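Local coordinates for protein cytosine deaminase (PDB 4R85) that deaminates cytosine and 5-methylcytosine, probably to uracil and thymine, at an iron(II) site within an amidohydrolase fold, at residues 59-64 with 312-317; 85-90 with 117-122. One frame throughout, in Å; residues are numbered along the deposited sequence.

Contact 1: 59-64 with 312-317. With 17E (5-methylcytosine), chain G.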
ATOM      1  N   LEU A  59       0.696 -17.547  12.251  1.00 13.37           N
ATOM      2  CA  LEU A  59       1.137 -17.136  13.588  1.00 15.01           C
ATOM      3  C   LEU A  59       2.314 -17.943  14.125  1.00 18.59           C
ATOM      4  O   LEU A  59       3.040 -17.470  14.996  1.00 17.97           O
ATOM      5  CB  LEU A  59      -0.019 -17.188  14.587  1.00 19.03           C
ATOM      6  CG  LEU A  59      -1.089 -16.123  14.377  1.00 18.41           C
ATOM      7  CD1 LEU A  59      -2.175 -16.242  15.430  1.00 22.87           C
ATOM      8  CD2 LEU A  59      -0.450 -14.734  14.386  1.00 18.37           C
ATOM      9  N   ASP A  60       2.512 -19.158  13.628  1.00 15.82           N
ATOM     10  CA  ASP A  60       3.648 -19.940  14.112  1.00 17.58           C
ATOM     11  C   ASP A  60       4.977 -19.332  13.664  1.00 18.48           C
ATOM     12  O   ASP A  60       5.974 -19.405  14.385  1.00 21.35           O
ATOM     13  CB  ASP A  60       3.539 -21.431  13.739  1.00 17.29           C
ATOM     14  CG  ASP A  60       3.515 -21.680  12.234  1.00 21.46           C
ATOM     15  OD1 ASP A  60       3.857 -22.815  11.838  1.00 18.58           O
ATOM     16  OD2 ASP A  60       3.159 -20.767  11.452  1.00 18.32           O
ATOM     17  N   ALA A  61       4.973 -18.701  12.493  1.00 12.85           N
ATOM     18  CA  ALA A  61       6.202 -18.164  11.906  1.00 18.64           C
ATOM     19  C   ALA A  61       6.376 -16.666  12.135  1.00 17.37           C
ATOM     20  O   ALA A  61       7.414 -16.099  11.803  1.00 14.23           O
ATOM     21  CB  ALA A  61       6.262 -18.474  10.411  1.00 18.04           C
ATOM     22  N   THR A  62       5.373 -16.026  12.722  1.00 14.76           N
ATOM     23  CA  THR A  62       5.407 -14.573  12.875  1.00 16.76           C
ATOM     24  C   THR A  62       6.608 -14.085  13.710  1.00 13.57           C
ATOM     25  O   THR A  62       7.023 -14.739  14.669  1.00 15.58           O
ATOM     26  CB  THR A  62       4.075 -14.042  13.461  1.00 15.05           C
ATOM     27  OG1 THR A  62       4.039 -12.616  13.357  1.00 17.65           O
ATOM     28  CG2 THR A  62       3.940 -14.453  14.924  1.00 13.68           C
ATOM     29  N   LEU A  63       7.179 -12.950  13.311  1.00 13.60           N
ATOM     30  CA  LEU A  63       8.264 -12.298  14.052  1.00 16.12           C
ATOM     31  C   LEU A  63       9.556 -13.120  14.067  1.00 18.04           C
ATOM     32  O   LEU A  63      10.339 -13.017  15.006  1.00 21.42           O
ATOM     33  CB  LEU A  63       7.842 -11.958  15.490  1.00 19.13           C
ATOM     34  CG  LEU A  63       6.472 -11.299  15.658  1.00 15.83           C
ATOM     35  CD1 LEU A  63       6.189 -10.962  17.119  1.00 19.77           C
ATOM     36  CD2 LEU A  63       6.390 -10.048  14.794  1.00 18.04           C
ATOM     37  N   THR A  64       9.768 -13.941  13.041  1.00 16.82           N
ATOM     38  CA  THR A  64      10.992 -14.755  12.964  1.00 18.41           C
ATOM     39  C   THR A  64      11.866 -14.366  11.774  1.00 23.03           C
ATOM     40  O   THR A  64      12.832 -15.060  11.461  1.00 20.66           O
ATOM     41  CB  THR A  64      10.699 -16.277  12.864  1.00 18.03           C
ATOM     42  OG1 THR A  64      10.041 -16.574  11.627  1.00 16.66           O
ATOM     43  CG2 THR A  64       9.843 -16.759  14.028  1.00 16.71           C
ATOM     44  N   ASP A 312       8.128 -12.425   8.887  1.00 13.14           N
ATOM     45  CA  ASP A 312       8.432 -13.846   8.944  1.00 15.78           C
ATOM     46  C   ASP A 312       9.444 -14.227   7.835  1.00 17.05           C
ATOM     47  O   ASP A 312       9.973 -13.328   7.163  1.00 14.23           O
ATOM     48  CB  ASP A 312       7.107 -14.657   8.965  1.00 14.44           C
ATOM     49  CG  ASP A 312       6.403 -14.707   7.614  1.00 20.53           C
ATOM     50  OD1 ASP A 312       5.268 -15.238   7.570  1.00 21.44           O
ATOM     51  OD2 ASP A 312       6.960 -14.243   6.598  1.00 20.67           O
ATOM     52  N   PRO A 313       9.737 -15.533   7.638  1.00 16.05           N
ATOM     53  CA  PRO A 313      10.770 -15.818   6.627  1.00 17.41           C
ATOM     54  C   PRO A 313      10.379 -15.437   5.186  1.00 20.07           C
ATOM     55  O   PRO A 313      11.260 -15.359   4.337  1.00 21.01           O
ATOM     56  CB  PRO A 313      10.935 -17.340   6.714  1.00 17.39           C
ATOM     57  CG  PRO A 313      10.461 -17.706   8.079  1.00 16.07           C
ATOM     58  CD  PRO A 313       9.346 -16.756   8.374  1.00 15.93           C
ATOM     59  N   TRP A 314       9.097 -15.192   4.928  1.00 15.05           N
ATOM     60  CA  TRP A 314       8.631 -14.884   3.575  1.00 14.81           C
ATOM     61  C   TRP A 314       8.468 -13.385   3.329  1.00 21.41           C
ATOM     62  O   TRP A 314       8.558 -12.924   2.190  1.00 28.76           O
ATOM     63  CB  TRP A 314       7.304 -15.597   3.277  1.00 15.24           C
ATOM     64  CG  TRP A 314       7.452 -17.074   3.199  1.00 14.30           C
ATOM     65  CD1 TRP A 314       7.746 -17.816   2.085  1.00 13.05           C
ATOM     66  CD2 TRP A 314       7.326 -18.002   4.285  1.00 12.75           C
ATOM     67  NE1 TRP A 314       7.811 -19.153   2.414  1.00 12.70           N
ATOM     68  CE2 TRP A 314       7.561 -19.293   3.759  1.00 14.19           C
ATOM     69  CE3 TRP A 314       7.038 -17.866   5.649  1.00 13.58           C
ATOM     70  CZ2 TRP A 314       7.522 -20.448   4.559  1.00 12.81           C
ATOM     71  CZ3 TRP A 314       6.998 -19.017   6.448  1.00 13.80           C
ATOM     72  CH2 TRP A 314       7.244 -20.289   5.895  1.00 11.99           C
ATOM     73  N   TYR A 315       8.227 -12.628   4.393  1.00 15.31           N
ATOM     74  CA  TYR A 315       7.800 -11.241   4.246  1.00 13.98           C
ATOM     75  C   TYR A 315       8.284 -10.393   5.422  1.00 12.93           C
ATOM     76  O   TYR A 315       7.921 -10.650   6.563  1.00 16.78           O
ATOM     77  CB  TYR A 315       6.270 -11.218   4.146  1.00 10.79           C
ATOM     78  CG  TYR A 315       5.655  -9.852   3.946  1.00 15.75           C
ATOM     79  CD1 TYR A 315       5.069  -9.171   5.011  1.00 13.83           C
ATOM     80  CD2 TYR A 315       5.637  -9.252   2.692  1.00 17.84           C
ATOM     81  CE1 TYR A 315       4.476  -7.928   4.832  1.00 16.12           C
ATOM     82  CE2 TYR A 315       5.044  -8.002   2.502  1.00 18.23           C
ATOM     83  CZ  TYR A 315       4.468  -7.350   3.575  1.00 16.65           C
ATOM     84  OH  TYR A 315       3.883  -6.109   3.397  1.00 16.45           O
ATOM     85  N   PRO A 316       9.127  -9.385   5.148  1.00 17.35           N
ATOM     86  CA  PRO A 316       9.817  -8.711   6.262  1.00 17.90           C
ATOM     87  C   PRO A 316       9.012  -7.609   6.942  1.00 15.87           C
ATOM     88  O   PRO A 316       9.442  -7.107   7.985  1.00 13.10           O
ATOM     89  CB  PRO A 316      11.077  -8.129   5.595  1.00 16.43           C
ATOM     90  CG  PRO A 316      10.663  -7.890   4.160  1.00 17.71           C
ATOM     91  CD  PRO A 316       9.637  -8.967   3.829  1.00 14.71           C
ATOM     92  N   LEU A 317       7.870  -7.241   6.372  1.00 13.73           N
ATOM     93  CA  LEU A 317       7.064  -6.162   6.941  1.00 16.75           C
ATOM     94  C   LEU A 317       5.826  -6.695   7.671  1.00 14.99           C
ATOM     95  O   LEU A 317       5.814  -7.852   8.111  1.00 13.76           O
ATOM     96  CB  LEU A 317       6.699  -5.138   5.862  1.00 15.45           C
ATOM     97  CG  LEU A 317       7.914  -4.396   5.281  1.00 16.25           C
ATOM     98  CD1 LEU A 317       7.486  -3.493   4.123  1.00 18.78           C
ATOM     99  CD2 LEU A 317       8.615  -3.575   6.354  1.00 17.08           C
TER
HETATM  100  N1  17E G 501       4.245 -20.841   3.511  1.00 12.92           N
HETATM  101  C2  17E G 501       3.724 -20.883   2.285  1.00 13.67           C
HETATM  102  O2  17E G 501       3.736 -22.063   1.587  1.00 13.81           O
HETATM  103  N3  17E G 501       3.182 -19.800   1.716  1.00 15.01           N
HETATM  104  C4  17E G 501       3.157 -18.629   2.374  1.00 19.47           C
HETATM  105  N4  17E G 501       2.578 -17.479   1.756  1.00 20.70           N
HETATM  106  C5  17E G 501       3.690 -18.537   3.661  1.00 13.49           C
HETATM  107  C6  17E G 501       4.237 -19.691   4.215  1.00 14.79           C
HETATM  108  CM5 17E G 501       3.666 -17.242   4.408  1.00 14.00           C
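Ala61 meets Pro313 and Trp314 where two loops of the amidohydrolase (TIM-barrel) fold come together beside the 5-methylcytosine pocket, one loop after strand 47-57 and the other after strand 303-305. Trp314 can be followed outward. Its CB lies 4.1 Å from the methyl carbon CM5 of the ligand. With CG anti to its own carbonyl carbon (chi1 -68°), the indole starts out beside the backbone N. CE3 meets CM5 at 3.6 Å, and CE2 comes within 3.4 Å of the ligand's C6. The pyrimidine leans over the indole at about 35°, with C6 closest, over the ring centre and 3.2 Å above its plane. NE1 is satisfied by the carbonyl of Leu76. At the far rim, CZ3 reaches the CB of Ala61, which touches the edge of the ring near its plane. CB of Pro313 lies on the face opposite the ligand, offset toward the rim. Asp312 makes an Asx turn: its OD2 accepts from Trp314 N at 2.9 Å, met from above the carboxylate plane, while OD1 bonds with Ser309 OG. Against this loop lies a type II turn from Ala61 to Thr64, and CB of Asp312 approaches Ala61 O to 3.2 Å. That carbonyl oxygen also accepts from Thr64 OG1 at 2.7 Å, while the same OG1 lies 3.3 Å from Pro313 CD.

Contact 2: 85-90 with 117-122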
ATOM      1  N   GLN A  85      15.030 -24.076   8.629  1.00 18.71           N
ATOM      2  CA  GLN A  85      16.125 -23.783   9.556  1.00 21.96           C
ATOM      3  C   GLN A  85      15.620 -23.296  10.911  1.00 23.32           C
ATOM      4  O   GLN A  85      16.162 -23.667  11.961  1.00 20.61           O
ATOM      5  CB  GLN A  85      17.031 -22.701   8.979  1.00 19.89           C
ATOM      6  CG  GLN A  85      17.784 -23.100   7.742  1.00 22.76           C
ATOM      7  CD  GLN A  85      18.626 -21.956   7.224  1.00 25.18           C
ATOM      8  OE1 GLN A  85      18.094 -20.977   6.711  1.00 21.91           O
ATOM      9  NE2 GLN A  85      19.946 -22.061   7.382  1.00 22.64           N
ATOM     10  N   ARG A  86      14.606 -22.435  10.873  1.00 18.37           N
ATOM     11  CA  ARG A  86      14.059 -21.827  12.080  1.00 19.35           C
ATOM     12  C   ARG A  86      13.339 -22.868  12.931  1.00 23.31           C
ATOM     13  O   ARG A  86      13.323 -22.770  14.161  1.00 21.52           O
ATOM     14  CB  ARG A  86      13.106 -20.680  11.716  1.00 20.27           C
ATOM     15  CG  ARG A  86      12.516 -19.932  12.922  1.00 20.36           C
ATOM     16  CD  ARG A  86      13.613 -19.485  13.898  1.00 24.76           C
ATOM     17  NE  ARG A  86      13.084 -18.602  14.936  1.00 23.59           N
ATOM     18  CZ  ARG A  86      12.523 -19.025  16.068  1.00 24.68           C
ATOM     19  NH1 ARG A  86      12.064 -18.148  16.949  1.00 24.87           N
ATOM     20  NH2 ARG A  86      12.411 -20.325  16.316  1.00 25.25           N
ATOM     21  N   LYS A  87      12.747 -23.865  12.272  1.00 20.58           N
ATOM     22  CA  LYS A  87      11.991 -24.900  12.976  1.00 21.07           C
ATOM     23  C   LYS A  87      12.823 -25.686  13.973  1.00 21.29           C
ATOM     24  O   LYS A  87      12.283 -26.240  14.930  1.00 22.02           O
ATOM     25  CB  LYS A  87      11.319 -25.862  11.992  1.00 21.49           C
ATOM     26  CG  LYS A  87       9.995 -25.355  11.482  1.00 18.46           C
ATOM     27  CD  LYS A  87       9.741 -25.855  10.073  1.00 32.88           C
ATOM     28  CE  LYS A  87       9.233 -27.270  10.048  1.00 28.16           C
ATOM     29  NZ  LYS A  87       8.845 -27.658   8.656  1.00 24.18           N
ATOM     30  N   ALA A  88      14.134 -25.729  13.751  1.00 24.67           N
ATOM     31  CA  ALA A  88      15.033 -26.465  14.633  1.00 25.88           C
ATOM     32  C   ALA A  88      15.128 -25.836  16.022  1.00 27.33           C
ATOM     33  O   ALA A  88      15.556 -26.492  16.968  1.00 28.30           O
ATOM     34  CB  ALA A  88      16.412 -26.576  14.004  1.00 25.70           C
ATOM     35  N   SER A  89      14.733 -24.570  16.149  1.00 24.31           N
ATOM     36  CA  SER A  89      14.755 -23.898  17.451  1.00 26.26           C
ATOM     37  C   SER A  89      13.375 -23.437  17.939  1.00 31.23           C
ATOM     38  O   SER A  89      13.276 -22.656  18.884  1.00 37.92           O
ATOM     39  CB  SER A  89      15.736 -22.723  17.446  1.00 28.56           C
ATOM     40  OG  SER A  89      15.394 -21.777  16.456  1.00 33.13           O
ATOM     41  N   ILE A  90      12.312 -23.914  17.296  1.00 25.77           N
ATOM     42  CA  ILE A  90      10.969 -23.617  17.780  1.00 28.83           C
ATOM     43  C   ILE A  90      10.711 -24.320  19.105  1.00 32.83           C
ATOM     44  O   ILE A  90      10.985 -25.514  19.246  1.00 35.30           O
ATOM     45  CB  ILE A  90       9.889 -24.081  16.797  1.00 28.80           C
ATOM     46  CG1 ILE A  90       9.953 -23.277  15.506  1.00 32.21           C
ATOM     47  CG2 ILE A  90       8.502 -23.941  17.418  1.00 32.10           C
ATOM     48  CD1 ILE A  90       8.886 -23.689  14.526  1.00 38.25           C
ATOM     49  N   HIS A 117      -2.716 -20.469  10.006  1.00 13.02           N
ATOM     50  CA  HIS A 117      -2.143 -21.728   9.560  1.00 15.15           C
ATOM     51  C   HIS A 117      -0.975 -22.067  10.486  1.00 20.54           C
ATOM     52  O   HIS A 117      -0.268 -21.170  10.953  1.00 23.09           O
ATOM     53  CB  HIS A 117      -1.698 -21.627   8.092  1.00 13.58           C
ATOM     54  CG  HIS A 117      -2.841 -21.396   7.154  1.00 14.64           C
ATOM     55  ND1 HIS A 117      -3.335 -22.379   6.325  1.00 16.58           N
ATOM     56  CD2 HIS A 117      -3.633 -20.313   6.969  1.00 14.41           C
ATOM     57  CE1 HIS A 117      -4.371 -21.905   5.653  1.00 14.30           C
ATOM     58  NE2 HIS A 117      -4.572 -20.654   6.025  1.00 17.35           N
ATOM     59  N   VAL A 118      -0.809 -23.352  10.795  1.00 14.12           N
ATOM     60  CA  VAL A 118       0.314 -23.813  11.602  1.00 16.22           C
ATOM     61  C   VAL A 118       0.982 -24.975  10.889  1.00 14.22           C
ATOM     62  O   VAL A 118       0.315 -25.930  10.519  1.00 12.11           O
ATOM     63  CB  VAL A 118      -0.136 -24.318  12.986  1.00 18.23           C
ATOM     64  CG1 VAL A 118       1.091 -24.692  13.843  1.00 15.04           C
ATOM     65  CG2 VAL A 118      -0.980 -23.277  13.672  1.00 25.71           C
ATOM     66  N   ASP A 119       2.299 -24.897  10.708  1.00 14.73           N
ATOM     67  CA  ASP A 119       3.040 -25.938  10.005  1.00 17.90           C
ATOM     68  C   ASP A 119       3.032 -27.234  10.826  1.00 18.51           C
ATOM     69  O   ASP A 119       3.529 -27.266  11.950  1.00 18.80           O
ATOM     70  CB  ASP A 119       4.469 -25.451   9.727  1.00 14.37           C
ATOM     71  CG  ASP A 119       5.319 -26.460   8.972  1.00 17.45           C
ATOM     72  OD1 ASP A 119       6.533 -26.189   8.827  1.00 18.31           O
ATOM     73  OD2 ASP A 119       4.802 -27.507   8.520  1.00 13.97           O
ATOM     74  N   VAL A 120       2.446 -28.293  10.266  1.00 12.64           N
ATOM     75  CA  VAL A 120       2.387 -29.580  10.964  1.00 14.71           C
ATOM     76  C   VAL A 120       3.370 -30.592  10.366  1.00 15.94           C
ATOM     77  O   VAL A 120       3.416 -31.742  10.790  1.00 17.72           O
ATOM     78  CB  VAL A 120       0.958 -30.174  11.002  1.00 18.10           C
ATOM     79  CG1 VAL A 120       0.003 -29.226  11.731  1.00 17.94           C
ATOM     80  CG2 VAL A 120       0.446 -30.464   9.596  1.00 14.56           C
ATOM     81  N   THR A 121       4.158 -30.165   9.383  1.00 14.44           N
ATOM     82  CA  THR A 121       5.299 -30.974   8.962  1.00 17.00           C
ATOM     83  C   THR A 121       6.451 -30.679   9.922  1.00 20.81           C
ATOM     84  O   THR A 121       7.504 -30.152   9.553  1.00 22.56           O
ATOM     85  CB  THR A 121       5.687 -30.773   7.483  1.00 21.02           C
ATOM     86  OG1 THR A 121       5.810 -29.376   7.195  1.00 25.40           O
ATOM     87  CG2 THR A 121       4.618 -31.397   6.564  1.00 12.42           C
ATOM     88  N   ASP A 122       6.198 -31.012  11.181  1.00 22.60           N
ATOM     89  CA  ASP A 122       7.137 -30.832  12.281  1.00 22.25           C
ATOM     90  C   ASP A 122       6.775 -31.940  13.259  1.00 21.39           C
ATOM     91  O   ASP A 122       5.703 -31.925  13.860  1.00 23.85           O
ATOM     92  CB  ASP A 122       6.969 -29.437  12.910  1.00 22.15           C
ATOM     93  CG  ASP A 122       7.976 -29.163  14.039  1.00 28.70           C
ATOM     94  OD1 ASP A 122       8.609 -30.118  14.531  1.00 30.25           O
ATOM     95  OD2 ASP A 122       8.137 -27.983  14.436  1.00 29.06           O
TER
HETATM   96  O   HOH W   1      10.287 -27.773  16.094  1.00 39.03           O
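The Lys87 chain is bent at chi2 and chi3 (80°), which place CD and CE, and its anti last torsion carries NZ on to Asp119, whose CG, anti to the backbone N (chi1 -179°), lies on the lysine side. The result is a worked example of a buried acid held by several donors at once. The two side chains cross at about a right angle, and Lys87 NZ forms a salt bridge to Asp119 OD1 at 2.7 Å, meeting that oxygen on its syn side and 22° out of the carboxylate plane. The same NZ donates to Thr121 O at 3.0 Å, and a further salt bridge joins it to Glu152, so one ammonium ties three acceptors. Asp119 OD1 also takes a bond from Trp83 NE1.

The other oxygen, OD2, turns back on its own loop. Thr121 OG1 reaches its syn lone pair at 2.5 Å while itself accepting from Glu152 N, and Thr121 N meets OD2 at 2.9 Å from above the carboxylate plane, closing an Asx turn. Gripped at both oxygens, the carboxylate has little freedom to rotate, and the cationic lysine would be expected to favour its ionised form.

Farther out, a water donates to Lys87 O and to Asp122 OD2, linking the backbone of the type I turn Lys87-Ile90 to the loop after strand 111-119. Ser124 OG is the hydrogen-bond partner of Asp122 OD1. Lys87 CE packs 4.2 Å from Asp122 CB.

Helix 76-87 is thus fastened near its last turn to the end of barrel strand 111-119. Strand 143-149 pairs with that strand, helix 126-137 packs on Val118, and helix 92-108 touches Arg86 and Ile90.

Overall arrangement
Contacts 1 and 2 have centres 12 Å apart on the same side of the chain's centre, and contact 2 is nested inside the long loop that contact 1 closes. Along the chain the order is 59-64, 85-90, 117-122 and 312-317. The strands leading to three of these segments, 47-57, 111-119 and 303-305, belong to one sheet, in which 47-57 and 111-119 are neighbours. The two contacts join through Asp60 OD1, which lies 2.8 Å from Asp119 N in a probable hydrogen bond, and through Thr64 CG2 packing against Arg86. Both lie among the loops that follow barrel strands, around the 5-methylcytosine pocket; from helix 76-87, which bears Lys87, Trp83 reaches Trp314 of the pocket and Asp119.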